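Side-chain contacts in DUF2235 domain-containing protein (Pseudomonas aeruginosa, PDB 4O5P), which probably hydrolyses membrane phospholipids as a type VI secretion effector, with a catalytic domain related to the alpha/beta hydrolases: residues Q541-W544 / D545-V548; K518-S521 / R522-A525. All coordinates share one frame; numbering follows the deposited sequence.

Interaction 1 of 2, residues Q541-W544 / D545-V548; sequences QAEW and DRNV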
ATOM      1  N   GLN A 541     -24.702 -14.606 -25.759  1.00 32.02           N
ATOM      2  CA  GLN A 541     -25.900 -14.559 -24.916  1.00 32.92           C
ATOM      3  C   GLN A 541     -26.282 -15.950 -24.399  1.00 34.12           C
ATOM      4  O   GLN A 541     -26.663 -16.103 -23.236  1.00 30.73           O
ATOM      5  CB  GLN A 541     -27.085 -13.928 -25.655  1.00 30.72           C
ATOM      6  CG  GLN A 541     -28.357 -13.812 -24.802  1.00 35.16           C
ATOM      7  CD  GLN A 541     -28.541 -12.440 -24.163  1.00 41.54           C
ATOM      8  OE1 GLN A 541     -27.705 -11.547 -24.318  1.00 42.78           O
ATOM      9  NE2 GLN A 541     -29.649 -12.265 -23.445  1.00 44.71           N
ATOM     10  N   ALA A 542     -26.191 -16.959 -25.263  1.00 33.40           N
ATOM     11  CA  ALA A 542     -26.449 -18.327 -24.813  1.00 34.76           C
ATOM     12  C   ALA A 542     -25.501 -18.665 -23.659  1.00 33.51           C
ATOM     13  O   ALA A 542     -25.929 -19.197 -22.626  1.00 39.77           O
ATOM     14  CB  ALA A 542     -26.293 -19.316 -25.958  1.00 32.84           C
ATOM     15  N   GLU A 543     -24.225 -18.318 -23.825  1.00 31.31           N
ATOM     16  CA  GLU A 543     -23.239 -18.509 -22.764  1.00 36.26           C
ATOM     17  C   GLU A 543     -23.584 -17.728 -21.494  1.00 35.93           C
ATOM     18  O   GLU A 543     -23.469 -18.260 -20.381  1.00 36.99           O
ATOM     19  CB  GLU A 543     -21.850 -18.119 -23.255  1.00 33.52           C
ATOM     20  CG  GLU A 543     -21.101 -19.251 -23.934  1.00 36.75           C
ATOM     21  CD  GLU A 543     -20.456 -20.234 -22.961  1.00 37.81           C
ATOM     22  OE1 GLU A 543     -19.990 -21.299 -23.424  1.00 40.69           O
ATOM     23  OE2 GLU A 543     -20.391 -19.948 -21.745  1.00 42.16           O
ATOM     24  N   TRP A 544     -24.022 -16.480 -21.671  1.00 31.60           N
ATOM     25  CA  TRP A 544     -24.419 -15.623 -20.560  1.00 34.22           C
ATOM     26  C   TRP A 544     -25.489 -16.320 -19.739  1.00 35.53           C
ATOM     27  O   TRP A 544     -25.370 -16.425 -18.519  1.00 31.43           O
ATOM     28  CB  TRP A 544     -24.918 -14.260 -21.060  1.00 32.29           C
ATOM     29  CG  TRP A 544     -25.590 -13.444 -19.983  1.00 33.92           C
ATOM     30  CD1 TRP A 544     -26.905 -13.488 -19.616  1.00 33.14           C
ATOM     31  CD2 TRP A 544     -24.971 -12.471 -19.127  1.00 29.76           C
ATOM     32  NE1 TRP A 544     -27.142 -12.600 -18.588  1.00 32.76           N
ATOM     33  CE2 TRP A 544     -25.970 -11.965 -18.274  1.00 32.06           C
ATOM     34  CE3 TRP A 544     -23.670 -11.975 -19.009  1.00 31.22           C
ATOM     35  CZ2 TRP A 544     -25.705 -10.990 -17.305  1.00 38.24           C
ATOM     36  CZ3 TRP A 544     -23.410 -11.008 -18.047  1.00 34.95           C
ATOM     37  CH2 TRP A 544     -24.421 -10.526 -17.211  1.00 32.20           C
ATOM     38  N   ASP A 545     -26.513 -16.836 -20.414  1.00 33.95           N
ATOM     39  CA  ASP A 545     -27.616 -17.499 -19.718  1.00 35.56           C
ATOM     40  C   ASP A 545     -27.256 -18.863 -19.095  1.00 35.33           C
ATOM     41  O   ASP A 545     -27.766 -19.207 -18.012  1.00 38.64           O
ATOM     42  CB  ASP A 545     -28.827 -17.613 -20.641  1.00 40.64           C
ATOM     43  CG  ASP A 545     -29.271 -16.264 -21.176  1.00 40.66           C
ATOM     44  OD1 ASP A 545     -29.268 -15.285 -20.401  1.00 39.50           O
ATOM     45  OD2 ASP A 545     -29.615 -16.186 -22.376  1.00 41.99           O
ATOM     46  N   ARG A 546     -26.386 -19.627 -19.764  1.00 34.35           N
ATOM     47  CA  ARG A 546     -25.785 -20.819 -19.147  1.00 37.02           C
ATOM     48  C   ARG A 546     -25.152 -20.438 -17.814  1.00 35.85           C
ATOM     49  O   ARG A 546     -25.324 -21.123 -16.803  1.00 33.81           O
ATOM     50  CB  ARG A 546     -24.677 -21.404 -20.031  1.00 36.93           C
ATOM     51  CG  ARG A 546     -25.145 -22.217 -21.229  1.00 41.43           C
ATOM     52  CD  ARG A 546     -24.008 -23.077 -21.776  1.00 40.40           C
ATOM     53  NE  ARG A 546     -23.220 -22.429 -22.828  1.00 39.59           N
ATOM     54  CZ  ARG A 546     -23.609 -22.316 -24.102  1.00 39.87           C
ATOM     55  NH1 ARG A 546     -24.795 -22.769 -24.496  1.00 37.76           N
ATOM     56  NH2 ARG A 546     -22.819 -21.730 -24.988  1.00 34.40           N
ATOM     57  N   ASN A 547     -24.412 -19.332 -17.835  1.00 37.90           N
ATOM     58  CA  ASN A 547     -23.658 -18.860 -16.673  1.00 34.34           C
ATOM     59  C   ASN A 547     -24.555 -18.373 -15.545  1.00 34.58           C
ATOM     60  O   ASN A 547     -24.346 -18.710 -14.373  1.00 33.55           O
ATOM     61  CB  ASN A 547     -22.681 -17.761 -17.108  1.00 30.73           C
ATOM     62  CG  ASN A 547     -21.564 -18.299 -17.967  1.00 29.99           C
ATOM     63  OD1 ASN A 547     -21.196 -19.469 -17.848  1.00 30.98           O
ATOM     64  ND2 ASN A 547     -21.023 -17.463 -18.844  1.00 27.89           N
ATOM     65  N   VAL A 548     -25.557 -17.581 -15.913  1.00 31.52           N
ATOM     66  CA  VAL A 548     -26.560 -17.101 -14.975  1.00 33.20           C
ATOM     67  C   VAL A 548     -27.298 -18.278 -14.358  1.00 36.13           C
ATOM     68  O   VAL A 548     -27.790 -18.192 -13.237  1.00 37.06           O
ATOM     69  CB  VAL A 548     -27.546 -16.144 -15.673  1.00 33.56           C
ATOM     70  CG1 VAL A 548     -28.662 -15.712 -14.734  1.00 38.32           C
ATOM     71  CG2 VAL A 548     -26.804 -14.935 -16.196  1.00 36.95           C
TER
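Over one face of the Trp544 indole sits CG2 of Val548, a CH-pi contact one turn along helix 538-550, with CG2 3.7 Å from the centroid of the five-membered ring of Trp544. The methyl lies toward the rim, near NE1. At the indole edge stands the carboxylate of Asp545, its plane turned 83° from the ring, with OD1 3.1 Å from Trp544 CD1. The indole CG is anti to the backbone N (chi1 169°), which swings the ring out from the helix to meet Leu516 of helix 507-528; a wide, flat side chain suits a place between two helices. The guanidinium of Arg546 has the Ala542 to Glu543 backbone over one face and Glu543 OE1 at its edge. Glu543 and Arg546 form an i to i+3 salt bridge, OE1 to NH2 3.3 Å, on the solvent-facing side. Its two hydrogen bonds, from NE and NH2 to the same oxygen, are weak, and the planes of the two groups are perpendicular; long flexible charged chains suit this exposed flank. Asn547, buried, packs on Ala512 and Leu516. Val548 CG2 also touches Trp544 O at 3.1 Å, the oxygen that accepts the backbone bond from Val548 N.

Interaction 2 of 2, residues K518-S521 / R522-A525; sequences KRRS and REYA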
ATOM      1  N   LYS A 518     -16.679 -10.438 -16.526  1.00 33.29           N
ATOM      2  CA  LYS A 518     -16.025  -9.864 -17.701  1.00 38.88           C
ATOM      3  C   LYS A 518     -17.008  -9.001 -18.485  1.00 38.37           C
ATOM      4  O   LYS A 518     -16.795  -7.782 -18.663  1.00 38.33           O
ATOM      5  CB  LYS A 518     -15.466 -10.989 -18.582  1.00 35.62           C
ATOM      6  CG  LYS A 518     -14.401 -10.561 -19.598  1.00 42.69           C
ATOM      7  CD  LYS A 518     -13.824 -11.756 -20.388  1.00 44.05           C
ATOM      8  CE  LYS A 518     -12.851 -12.613 -19.562  1.00 43.82           C
ATOM      9  NZ  LYS A 518     -13.477 -13.705 -18.736  1.00 38.63           N
ATOM     10  N   ARG A 519     -18.104  -9.628 -18.915  1.00 35.75           N
ATOM     11  CA  ARG A 519     -19.141  -8.900 -19.655  1.00 40.72           C
ATOM     12  C   ARG A 519     -19.680  -7.681 -18.883  1.00 37.22           C
ATOM     13  O   ARG A 519     -19.725  -6.564 -19.419  1.00 37.45           O
ATOM     14  CB  ARG A 519     -20.282  -9.844 -20.052  1.00 36.40           C
ATOM     15  CG  ARG A 519     -21.415  -9.170 -20.791  1.00 34.88           C
ATOM     16  CD  ARG A 519     -20.963  -8.562 -22.117  1.00 35.22           C
ATOM     17  NE  ARG A 519     -21.980  -7.654 -22.645  1.00 37.30           N
ATOM     18  CZ  ARG A 519     -21.971  -7.113 -23.861  1.00 38.74           C
ATOM     19  NH1 ARG A 519     -20.992  -7.380 -24.714  1.00 34.37           N
ATOM     20  NH2 ARG A 519     -22.960  -6.302 -24.225  1.00 37.58           N
ATOM     21  N   ARG A 520     -20.064  -7.896 -17.626  1.00 34.14           N
ATOM     22  CA  ARG A 520     -20.672  -6.838 -16.817  1.00 34.84           C
ATOM     23  C   ARG A 520     -19.731  -5.639 -16.638  1.00 35.66           C
ATOM     24  O   ARG A 520     -20.161  -4.469 -16.632  1.00 34.05           O
ATOM     25  CB  ARG A 520     -21.087  -7.406 -15.462  1.00 30.31           C
ATOM     26  CG  ARG A 520     -22.026  -6.520 -14.678  1.00 36.69           C
ATOM     27  CD  ARG A 520     -23.279  -6.227 -15.481  1.00 37.34           C
ATOM     28  NE  ARG A 520     -24.482  -6.731 -14.824  1.00 38.80           N
ATOM     29  CZ  ARG A 520     -25.462  -7.357 -15.460  1.00 36.09           C
ATOM     30  NH1 ARG A 520     -26.529  -7.785 -14.794  1.00 37.20           N
ATOM     31  NH2 ARG A 520     -25.376  -7.545 -16.773  1.00 41.78           N
ATOM     32  N   SER A 521     -18.442  -5.941 -16.514  1.00 34.98           N
ATOM     33  CA  SER A 521     -17.413  -4.929 -16.314  1.00 38.56           C
ATOM     34  C   SER A 521     -17.223  -4.116 -17.581  1.00 38.56           C
ATOM     35  O   SER A 521     -17.177  -2.888 -17.529  1.00 36.28           O
ATOM     36  CB  SER A 521     -16.089  -5.580 -15.908  1.00 39.00           C
ATOM     37  OG  SER A 521     -15.070  -4.600 -15.765  1.00 39.85           O
ATOM     38  N   ARG A 522     -17.113  -4.794 -18.722  1.00 38.42           N
ATOM     39  CA  ARG A 522     -16.986  -4.060 -19.981  1.00 38.20           C
ATOM     40  C   ARG A 522     -18.208  -3.163 -20.238  1.00 40.03           C
ATOM     41  O   ARG A 522     -18.073  -2.041 -20.752  1.00 42.23           O
ATOM     42  CB  ARG A 522     -16.750  -5.024 -21.148  1.00 44.70           C
ATOM     43  CG  ARG A 522     -15.384  -5.707 -21.137  1.00 42.87           C
ATOM     44  CD  ARG A 522     -15.352  -6.891 -22.103  1.00 50.51           C
ATOM     45  NE  ARG A 522     -14.093  -7.629 -22.021  1.00 50.34           N
ATOM     46  CZ  ARG A 522     -13.147  -7.612 -22.957  1.00 55.51           C
ATOM     47  NH1 ARG A 522     -13.314  -6.904 -24.069  1.00 52.31           N
ATOM     48  NH2 ARG A 522     -12.033  -8.316 -22.785  1.00 61.15           N
ATOM     49  N   GLU A 523     -19.394  -3.650 -19.864  1.00 42.88           N
ATOM     50  CA  GLU A 523     -20.610  -2.840 -19.958  1.00 39.57           C
ATOM     51  C   GLU A 523     -20.467  -1.584 -19.115  1.00 39.56           C
ATOM     52  O   GLU A 523     -20.743  -0.472 -19.581  1.00 36.65           O
ATOM     53  CB  GLU A 523     -21.832  -3.620 -19.464  1.00 42.77           C
ATOM     54  CG  GLU A 523     -22.427  -4.616 -20.461  1.00 40.92           C
ATOM     55  CD  GLU A 523     -23.489  -5.511 -19.823  1.00 41.74           C
ATOM     56  OE1 GLU A 523     -24.044  -5.133 -18.764  1.00 40.80           O
ATOM     57  OE2 GLU A 523     -23.763  -6.595 -20.380  1.00 42.99           O
ATOM     58  N   TYR A 524     -20.049  -1.771 -17.865  1.00 36.36           N
ATOM     59  CA  TYR A 524     -19.878  -0.645 -16.951  1.00 34.21           C
ATOM     60  C   TYR A 524     -18.901   0.385 -17.492  1.00 31.65           C
ATOM     61  O   TYR A 524     -19.176   1.590 -17.479  1.00 35.20           O
ATOM     62  CB  TYR A 524     -19.385  -1.133 -15.589  1.00 31.51           C
ATOM     63  CG  TYR A 524     -19.114  -0.007 -14.616  1.00 32.15           C
ATOM     64  CD1 TYR A 524     -20.161   0.661 -14.005  1.00 32.23           C
ATOM     65  CD2 TYR A 524     -17.813   0.379 -14.301  1.00 31.74           C
ATOM     66  CE1 TYR A 524     -19.933   1.682 -13.121  1.00 34.77           C
ATOM     67  CE2 TYR A 524     -17.573   1.407 -13.413  1.00 31.94           C
ATOM     68  CZ  TYR A 524     -18.645   2.052 -12.826  1.00 31.49           C
ATOM     69  OH  TYR A 524     -18.438   3.078 -11.941  1.00 28.75           O
ATOM     70  N   ALA A 525     -17.752  -0.093 -17.961  1.00 31.39           N
ATOM     71  CA  ALA A 525     -16.685   0.801 -18.395  1.00 33.65           C
ATOM     72  C   ALA A 525     -17.085   1.575 -19.655  1.00 39.82           C
ATOM     73  O   ALA A 525     -16.954   2.803 -19.706  1.00 31.12           O
ATOM     74  CB  ALA A 525     -15.397   0.022 -18.618  1.00 33.93           C
TER
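A salt-bridge network within one helix joins Arg519, Arg520 and Glu523 on helix 507-528, within the Tle1-like C-terminal family region; its two arginines touch helix 538-550. Glu523 is shared: one carboxylate oxygen goes to each arginine. The firmer bond is i to i+4, from Arg519 NE to Glu523 OE2 at 3.1 Å. It uses the anti lone pair of OE2, which lies close to the guanidinium plane, although the two planar groups stand 79° apart. A bend at chi2 (62°) turns the Arg519 chain toward Glu523, while its NH2 is left to bond Pro534 O in the following loop. Arg520 reaches the other oxygen more loosely, NH2 to OE1 3.4 Å, a weak i to i+3 bond: its chain bends at chi2 and chi3, and the guanidinium meets OE1 obliquely, planes 36° apart. Glutamate suits this place because its chain, extended beyond CG, carries the carboxylate to both arginines, whose positive charges would probably stabilise its ionised form. On another flank Lys518 and Arg522 run side by side; Lys518 NZ pairs with Glu514 and stays 6.9 Å from Arg522 NH2. Ser521 is small enough for its buried position, and its carbonyl O accepts Ala525 N at 2.9 Å.

How the interactions relate
Interactions 1 and 2 sit on consecutive helices, 538-550 and 507-528, with centres about 15 Å apart, and Trp544 joins them. Its six-membered ring reaches the arginines of the salt-bridge network: CH2 lies 3.2 Å from Arg520 NH2, and CZ3 lies 3.9 Å from Arg519 CG. Both arginine atoms lie on the side of the indole plane opposite Val548 CG2. Met536, in the connecting loop, touches both Trp544 and Arg519, while Leu557 touches Trp544 and Arg520. Neither contact includes a residue of the probable catalytic Ser-His-Asp triad; each is a local contact within one helix, and Trp544 packs the two helices together, with interaction 1 nearer the surface.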